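Side-chain contacts in cellulase (Clostridium cellulovorans, PDB 6UI3), which probably hydrolyses internal beta-1,4 linkages of cellulose and related plant polysaccharides, through the family 5 glycoside hydrolase domain of a longer, dockerin-bearing protein: residues G43-T48 and L319-L324; A247-T252 and V291-A296. One frame throughout, in Å; residues are numbered along the deposited sequence.

Contact 1: residues G43-T48 and L319-L324; sequences GNPVTT and LNRKNL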
ATOM      1  N   GLY A  43     -15.756  11.664   2.651  1.00 12.19           N
ATOM      2  CA  GLY A  43     -15.919  12.920   1.943  1.00 13.33           C
ATOM      3  C   GLY A  43     -15.323  12.982   0.555  1.00 12.35           C
ATOM      4  O   GLY A  43     -15.439  14.028  -0.102  1.00 13.77           O
ATOM      5  N   ASN A  44     -14.716  11.908   0.069  1.00 10.16           N
ATOM      6  CA  ASN A  44     -14.171  11.926  -1.280  1.00 10.40           C
ATOM      7  C   ASN A  44     -15.235  11.537  -2.293  1.00 11.06           C
ATOM      8  O   ASN A  44     -16.226  10.879  -1.951  1.00 12.06           O
ATOM      9  CB  ASN A  44     -12.935  11.043  -1.357  1.00 10.13           C
ATOM     10  CG  ASN A  44     -11.709  11.765  -0.850  1.00  9.57           C
ATOM     11  OD1 ASN A  44     -11.635  12.993  -0.917  1.00 11.02           O
ATOM     12  ND2 ASN A  44     -10.758  11.026  -0.312  1.00 10.57           N
ATOM     13  N   PRO A  45     -15.074  11.967  -3.542  1.00 10.62           N
ATOM     14  CA  PRO A  45     -16.063  11.650  -4.575  1.00 11.69           C
ATOM     15  C   PRO A  45     -15.949  10.204  -5.025  1.00 11.42           C
ATOM     16  O   PRO A  45     -14.965   9.510  -4.764  1.00 11.81           O
ATOM     17  CB  PRO A  45     -15.680  12.600  -5.716  1.00 12.66           C
ATOM     18  CG  PRO A  45     -14.202  12.761  -5.567  1.00 13.08           C
ATOM     19  CD  PRO A  45     -13.966  12.790  -4.073  1.00 12.18           C
ATOM     20  N   VAL A  46     -16.994   9.746  -5.714  1.00 11.41           N
ATOM     21  CA  VAL A  46     -16.934   8.449  -6.368  1.00 11.98           C
ATOM     22  C   VAL A  46     -15.794   8.461  -7.377  1.00 10.12           C
ATOM     23  O   VAL A  46     -15.641   9.398  -8.163  1.00 11.44           O
ATOM     24  CB  VAL A  46     -18.285   8.140  -7.029  1.00 14.06           C
ATOM     25  CG1 VAL A  46     -18.205   6.827  -7.811  1.00 14.55           C
ATOM     26  CG2 VAL A  46     -19.390   8.061  -5.979  1.00 15.41           C
ATOM     27  N   THR A  47     -14.975   7.424  -7.349  1.00  9.50           N
ATOM     28  CA  THR A  47     -13.814   7.337  -8.228  1.00  9.07           C
ATOM     29  C   THR A  47     -14.239   7.090  -9.674  1.00  9.54           C
ATOM     30  O   THR A  47     -15.206   6.375  -9.942  1.00 10.18           O
ATOM     31  CB  THR A  47     -12.928   6.185  -7.751  1.00  9.08           C
ATOM     32  OG1 THR A  47     -12.667   6.326  -6.345  1.00  9.33           O
ATOM     33  CG2 THR A  47     -11.602   6.165  -8.460  1.00  9.68           C
ATOM     34  N   THR A  48     -13.486   7.666 -10.619  1.00  9.46           N
ATOM     35  CA  THR A  48     -13.756   7.504 -12.047  1.00  9.94           C
ATOM     36  C   THR A  48     -12.503   7.072 -12.798  1.00 10.40           C
ATOM     37  O   THR A  48     -11.370   7.312 -12.363  1.00 10.57           O
ATOM     38  CB  THR A  48     -14.260   8.808 -12.689  1.00 10.90           C
ATOM     39  OG1 THR A  48     -13.200   9.769 -12.642  1.00 12.29           O
ATOM     40  CG2 THR A  48     -15.483   9.334 -11.979  1.00 12.20           C
ATOM     41  N   LEU A 319      -3.489  14.855  -6.493  1.00  8.49           N
ATOM     42  CA  LEU A 319      -4.504  14.973  -7.534  1.00  8.67           C
ATOM     43  C   LEU A 319      -5.771  15.554  -6.918  1.00  8.62           C
ATOM     44  O   LEU A 319      -6.372  14.949  -6.026  1.00  8.94           O
ATOM     45  CB  LEU A 319      -4.804  13.598  -8.128  1.00  8.82           C
ATOM     46  CG  LEU A 319      -5.973  13.566  -9.098  1.00 10.04           C
ATOM     47  CD1 LEU A 319      -5.621  14.355 -10.372  1.00 11.03           C
ATOM     48  CD2 LEU A 319      -6.367  12.144  -9.428  1.00 11.65           C
ATOM     49  N   ASN A 320      -6.169  16.741  -7.367  1.00  8.57           N
ATOM     50  CA  ASN A 320      -7.449  17.299  -6.946  1.00 10.46           C
ATOM     51  C   ASN A 320      -8.529  16.553  -7.724  1.00 11.23           C
ATOM     52  O   ASN A 320      -8.671  16.745  -8.937  1.00 11.40           O
ATOM     53  CB  ASN A 320      -7.486  18.801  -7.205  1.00 13.01           C
ATOM     54  CG  ASN A 320      -8.807  19.412  -6.815  1.00 18.87           C
ATOM     55  OD1 ASN A 320      -9.856  18.777  -6.946  1.00 20.73           O
ATOM     56  ND2 ASN A 320      -8.772  20.643  -6.319  1.00 21.57           N
ATOM     57  N   ARG A 321      -9.293  15.701  -7.045  1.00 10.53           N
ATOM     58  CA  ARG A 321     -10.238  14.839  -7.740  1.00 11.23           C
ATOM     59  C   ARG A 321     -11.483  15.567  -8.221  1.00 12.55           C
ATOM     60  O   ARG A 321     -12.226  15.005  -9.024  1.00 14.81           O
ATOM     61  CB  ARG A 321     -10.644  13.655  -6.857  1.00 11.43           C
ATOM     62  CG  ARG A 321      -9.475  12.747  -6.489  1.00 10.36           C
ATOM     63  CD  ARG A 321      -9.922  11.531  -5.689  1.00 10.89           C
ATOM     64  NE  ARG A 321      -8.855  11.017  -4.852  1.00 10.12           N
ATOM     65  CZ  ARG A 321      -9.041  10.115  -3.895  1.00 10.64           C
ATOM     66  NH1 ARG A 321     -10.237   9.583  -3.709  1.00 11.91           N
ATOM     67  NH2 ARG A 321      -8.031   9.755  -3.118  1.00 10.07           N
ATOM     68  N   LYS A 322     -11.739  16.783  -7.740  1.00 13.15           N
ATOM     69  CA  LYS A 322     -12.903  17.531  -8.198  1.00 15.40           C
ATOM     70  C   LYS A 322     -12.733  17.991  -9.640  1.00 15.02           C
ATOM     71  O   LYS A 322     -13.701  18.004 -10.401  1.00 16.99           O
ATOM     72  CB  LYS A 322     -13.167  18.725  -7.281  1.00 19.84           C
ATOM     73  CG  LYS A 322     -14.478  19.452  -7.607  1.00 30.00           C
ATOM     74  CD  LYS A 322     -14.815  20.534  -6.586  1.00 38.13           C
ATOM     75  CE  LYS A 322     -15.663  19.995  -5.438  1.00 44.15           C
ATOM     76  NZ  LYS A 322     -15.768  20.984  -4.322  1.00 48.87           N
ATOM     77  N   ASN A 323     -11.521  18.375 -10.039  1.00 13.74           N
ATOM     78  CA  ASN A 323     -11.311  18.910 -11.383  1.00 15.12           C
ATOM     79  C   ASN A 323     -10.117  18.289 -12.092  1.00 13.47           C
ATOM     80  O   ASN A 323      -9.767  18.733 -13.200  1.00 13.66           O
ATOM     81  CB  ASN A 323     -11.234  20.439 -11.370  1.00 17.26           C
ATOM     82  CG  ASN A 323     -10.074  20.952 -10.588  1.00 16.33           C
ATOM     83  OD1 ASN A 323      -9.238  20.189 -10.137  1.00 16.52           O
ATOM     84  ND2 ASN A 323      -9.990  22.268 -10.450  1.00 20.36           N
ATOM     85  N   LEU A 324      -9.514  17.256 -11.507  1.00 12.04           N
ATOM     86  CA  LEU A 324      -8.470  16.452 -12.148  1.00 13.53           C
ATOM     87  C   LEU A 324      -7.216  17.264 -12.451  1.00 12.71           C
ATOM     88  O   LEU A 324      -6.628  17.161 -13.525  1.00 14.68           O
ATOM     89  CB  LEU A 324      -8.962  15.745 -13.410  1.00 16.28           C
ATOM     90  CG  LEU A 324     -10.249  14.950 -13.313  1.00 21.02           C
ATOM     91  CD1 LEU A 324     -10.578  14.273 -14.631  1.00 25.14           C
ATOM     92  CD2 LEU A 324     -10.070  13.949 -12.261  1.00 20.21           C
TER
HETATM   93  O   HOH W   1     -12.384   9.119  -5.570  1.00  9.20           O
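The carboxamide of N44 lies over one face of the R321 guanidinium, with ND2 3.7 Å from NH1 and the two flat groups tilted 43° apart. N44 and R321 meet by van der Waals contact, and the amide atoms and both terminal nitrogens of the arginine have hydrogen-bond partners of their own. N44 ND2 gives its hydrogens to the backbone oxygens of N31 and N306; R321 NH1 reaches T32 OG1, and NH2 reaches the carbonyl of G30. Farther back along the arginine, P45 CG rests on R321 CB at 3.9 Å, the proline ring crossing the side chain at about a right angle. From there the chain runs extended from CG to NE, which carries the guanidinium to N44 and to a water. That water accepts from R321 NH1 (2.9 Å) and donates to P45 O (2.7 Å) and to T47 OG1 (2.9 Å). In the second shell, N307 donates through ND2 to N44 OD1 and accepts at OD1 from the backbone N of R321, so one asparagine ties both partners. All this happens between two loops of the TIM barrel, one leading from strand 25-29 to helix 49-58, the other from strand 301-305 to helix 329-339, where the first and last strands lie side by side.

Contact 2: residues A247-T252 and V291-A296; sequences AFIDKT and VSTATA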
ATOM      1  N   ALA A 247      19.554  11.797   6.764  1.00  7.67           N
ATOM      2  CA  ALA A 247      20.324  10.703   7.346  1.00  8.15           C
ATOM      3  C   ALA A 247      19.412   9.602   7.868  1.00  8.30           C
ATOM      4  O   ALA A 247      19.721   8.412   7.730  1.00  8.10           O
ATOM      5  CB  ALA A 247      21.207  11.245   8.465  1.00  9.84           C
ATOM      6  N   PHE A 248      18.285   9.972   8.482  1.00  8.13           N
ATOM      7  CA  PHE A 248      17.377   8.959   9.011  1.00  8.10           C
ATOM      8  C   PHE A 248      16.784   8.115   7.881  1.00  7.50           C
ATOM      9  O   PHE A 248      16.660   6.882   7.992  1.00  7.81           O
ATOM     10  CB  PHE A 248      16.276   9.615   9.849  1.00  9.34           C
ATOM     11  CG  PHE A 248      15.408   8.619  10.554  1.00  9.94           C
ATOM     12  CD1 PHE A 248      15.862   7.966  11.687  1.00 14.53           C
ATOM     13  CD2 PHE A 248      14.156   8.299  10.070  1.00  9.57           C
ATOM     14  CE1 PHE A 248      15.064   7.011  12.321  1.00 15.04           C
ATOM     15  CE2 PHE A 248      13.362   7.357  10.690  1.00 10.63           C
ATOM     16  CZ  PHE A 248      13.805   6.715  11.812  1.00 13.00           C
ATOM     17  N   ILE A 249      16.379   8.767   6.795  1.00  7.35           N
ATOM     18  CA  ILE A 249      15.860   8.049   5.639  1.00  7.51           C
ATOM     19  C   ILE A 249      16.921   7.115   5.072  1.00  7.01           C
ATOM     20  O   ILE A 249      16.656   5.937   4.798  1.00  7.22           O
ATOM     21  CB  ILE A 249      15.361   9.047   4.580  1.00  7.36           C
ATOM     22  CG1 ILE A 249      14.113   9.781   5.068  1.00  8.01           C
ATOM     23  CG2 ILE A 249      15.078   8.341   3.263  1.00  8.34           C
ATOM     24  CD1 ILE A 249      13.798  11.053   4.277  1.00  8.92           C
ATOM     25  N   ASP A 250      18.136   7.628   4.877  1.00  7.13           N
ATOM     26  CA  ASP A 250      19.187   6.817   4.276  1.00  7.30           C
ATOM     27  C   ASP A 250      19.506   5.592   5.132  1.00  7.57           C
ATOM     28  O   ASP A 250      19.657   4.482   4.607  1.00  7.79           O
ATOM     29  CB  ASP A 250      20.439   7.665   4.058  1.00  8.31           C
ATOM     30  CG  ASP A 250      21.481   6.931   3.275  1.00 11.59           C
ATOM     31  OD1 ASP A 250      21.323   6.861   2.044  1.00 14.63           O
ATOM     32  OD2 ASP A 250      22.431   6.382   3.861  1.00 12.41           O
ATOM     33  N   LYS A 251      19.604   5.777   6.454  1.00  7.20           N
ATOM     34  CA  LYS A 251      19.888   4.657   7.348  1.00  7.71           C
ATOM     35  C   LYS A 251      18.795   3.605   7.262  1.00  7.20           C
ATOM     36  O   LYS A 251      19.072   2.398   7.195  1.00  7.90           O
ATOM     37  CB  LYS A 251      20.036   5.174   8.782  1.00  9.12           C
ATOM     38  CG  LYS A 251      20.308   4.101   9.857  1.00 10.51           C
ATOM     39  CD  LYS A 251      20.557   4.722  11.220  1.00 16.01           C
ATOM     40  CE  LYS A 251      19.272   5.209  11.854  1.00 19.73           C
ATOM     41  NZ  LYS A 251      19.559   6.045  13.067  1.00 24.13           N
ATOM     42  N   THR A 252      17.542   4.047   7.253  1.00  7.11           N
ATOM     43  CA  THR A 252      16.421   3.115   7.202  1.00  7.34           C
ATOM     44  C   THR A 252      16.465   2.304   5.921  1.00  7.33           C
ATOM     45  O   THR A 252      16.286   1.084   5.939  1.00  7.71           O
ATOM     46  CB  THR A 252      15.094   3.874   7.309  1.00  7.86           C
ATOM     47  OG1 THR A 252      15.008   4.559   8.561  1.00  9.74           O
ATOM     48  CG2 THR A 252      13.892   2.945   7.207  1.00  8.77           C
ATOM     49  N   VAL A 291      12.619   9.389  -2.911  1.00  6.79           N
ATOM     50  CA  VAL A 291      12.460   8.480  -4.038  1.00  7.09           C
ATOM     51  C   VAL A 291      13.819   8.080  -4.597  1.00  7.93           C
ATOM     52  O   VAL A 291      14.015   6.929  -5.001  1.00  8.02           O
ATOM     53  CB  VAL A 291      11.506   9.055  -5.100  1.00  7.34           C
ATOM     54  CG1 VAL A 291      11.415   8.138  -6.307  1.00  8.70           C
ATOM     55  CG2 VAL A 291      10.124   9.252  -4.494  1.00  7.73           C
ATOM     56  N   SER A 292      14.779   9.010  -4.658  1.00  8.34           N
ATOM     57  CA  SER A 292      16.109   8.639  -5.131  0.62  8.47           C
ATOM     58  C   SER A 292      16.719   7.545  -4.264  1.00  8.43           C
ATOM     59  O   SER A 292      17.303   6.579  -4.778  1.00  9.26           O
ATOM     60  CB  SER A 292      17.020   9.859  -5.148  0.62 10.03           C
ATOM     61  OG  SER A 292      18.343   9.473  -5.479  0.62 12.48           O
ATOM     62  N   THR A 293      16.618   7.689  -2.948  1.00  7.71           N
ATOM     63  CA  THR A 293      17.190   6.711  -2.032  1.00  8.59           C
ATOM     64  C   THR A 293      16.506   5.361  -2.187  1.00  8.36           C
ATOM     65  O   THR A 293      17.169   4.322  -2.266  1.00  9.17           O
ATOM     66  CB  THR A 293      17.070   7.234  -0.591  1.00  9.37           C
ATOM     67  OG1 THR A 293      17.739   8.495  -0.479  1.00  9.85           O
ATOM     68  CG2 THR A 293      17.712   6.265   0.390  1.00 11.32           C
ATOM     69  N   ALA A 294      15.171   5.347  -2.216  1.00  7.94           N
ATOM     70  CA  ALA A 294      14.439   4.094  -2.400  1.00  7.47           C
ATOM     71  C   ALA A 294      14.797   3.431  -3.726  1.00  7.85           C
ATOM     72  O   ALA A 294      14.953   2.203  -3.803  1.00  8.55           O
ATOM     73  CB  ALA A 294      12.938   4.392  -2.354  1.00  7.73           C
ATOM     74  N   THR A 295      14.895   4.221  -4.793  1.00  7.88           N
ATOM     75  CA  THR A 295      15.183   3.677  -6.114  1.00  8.81           C
ATOM     76  C   THR A 295      16.564   3.035  -6.144  1.00  9.54           C
ATOM     77  O   THR A 295      16.771   2.051  -6.863  1.00 10.17           O
ATOM     78  CB  THR A 295      15.030   4.789  -7.172  1.00  8.75           C
ATOM     79  OG1 THR A 295      13.688   5.296  -7.143  1.00  8.69           O
ATOM     80  CG2 THR A 295      15.301   4.288  -8.575  1.00 10.21           C
ATOM     81  N   ALA A 296      17.517   3.565  -5.372  1.00  9.61           N
ATOM     82  CA  ALA A 296      18.852   2.970  -5.294  1.00 10.78           C
ATOM     83  C   ALA A 296      18.806   1.527  -4.813  1.00 12.39           C
ATOM     84  O   ALA A 296      19.719   0.743  -5.127  1.00 14.01           O
ATOM     85  CB  ALA A 296      19.736   3.818  -4.377  1.00 11.24           C
TER
HETATM   86  O   HOH W   2      20.408   8.526   0.133  0.77 15.76           O
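T293 is the side chain that reaches across here, and its CG2 methyl does the touching. Starting at CB, the branch splits: CG2 stands anti to the backbone N and heads for helix 243-261, while OG1, anti to the carbonyl carbon (chi1 -58°), turns back along its own helix and hydrogen-bonds to the carbonyl oxygen of F289. The methyl comes to 4.0 Å from D250 OD1 and 4.2 Å from D250 CA; it also approaches the CG2 methyl of I249, loosely, at 4.4 Å. OG1 also accepts from a water at 2.7 Å, and that water donates a second time, to D250 OD1, again at 2.7 Å, so the polar link between the helices is indirect. Both helices belong to the outer layer of the family 5 TIM barrel: strand 267-272 follows helix 243-261 and leads on to helix 280-296, so these are consecutive helices of the alternating beta/alpha barrel. D250 crosses T293 at about a right angle. Its carboxylate is shared, OD1 taking the water and OD2 forming a salt bridge with R254 one turn along the same helix, which probably stabilises the ionised carboxylate. Beside these partly exposed polar groups, buried I249 packs against F286, F289 and Y290 of helix 280-296, and F253 comes up against T293 from the 243-261 side.

Contacts 1 and 2 share no helix or strand, and their centres lie 31 Å apart in the same barrel. Contact 1 joins two loops that follow the first and eighth strands; contact 2 joins the helices that precede and follow the seventh strand in sequence. The loop pair is the more buried one, and a charged group enclosed there is met by backbone carbonyls, a threonine hydroxyl and a water. The helix pair is partly buried, touches through methyls and a carboxylate oxygen, and pairs its carboxylate with an arginine of the same helix. Each uses one water to link its segments, joining three protein atoms in 43-48/319-324 but two in 247-252/291-296.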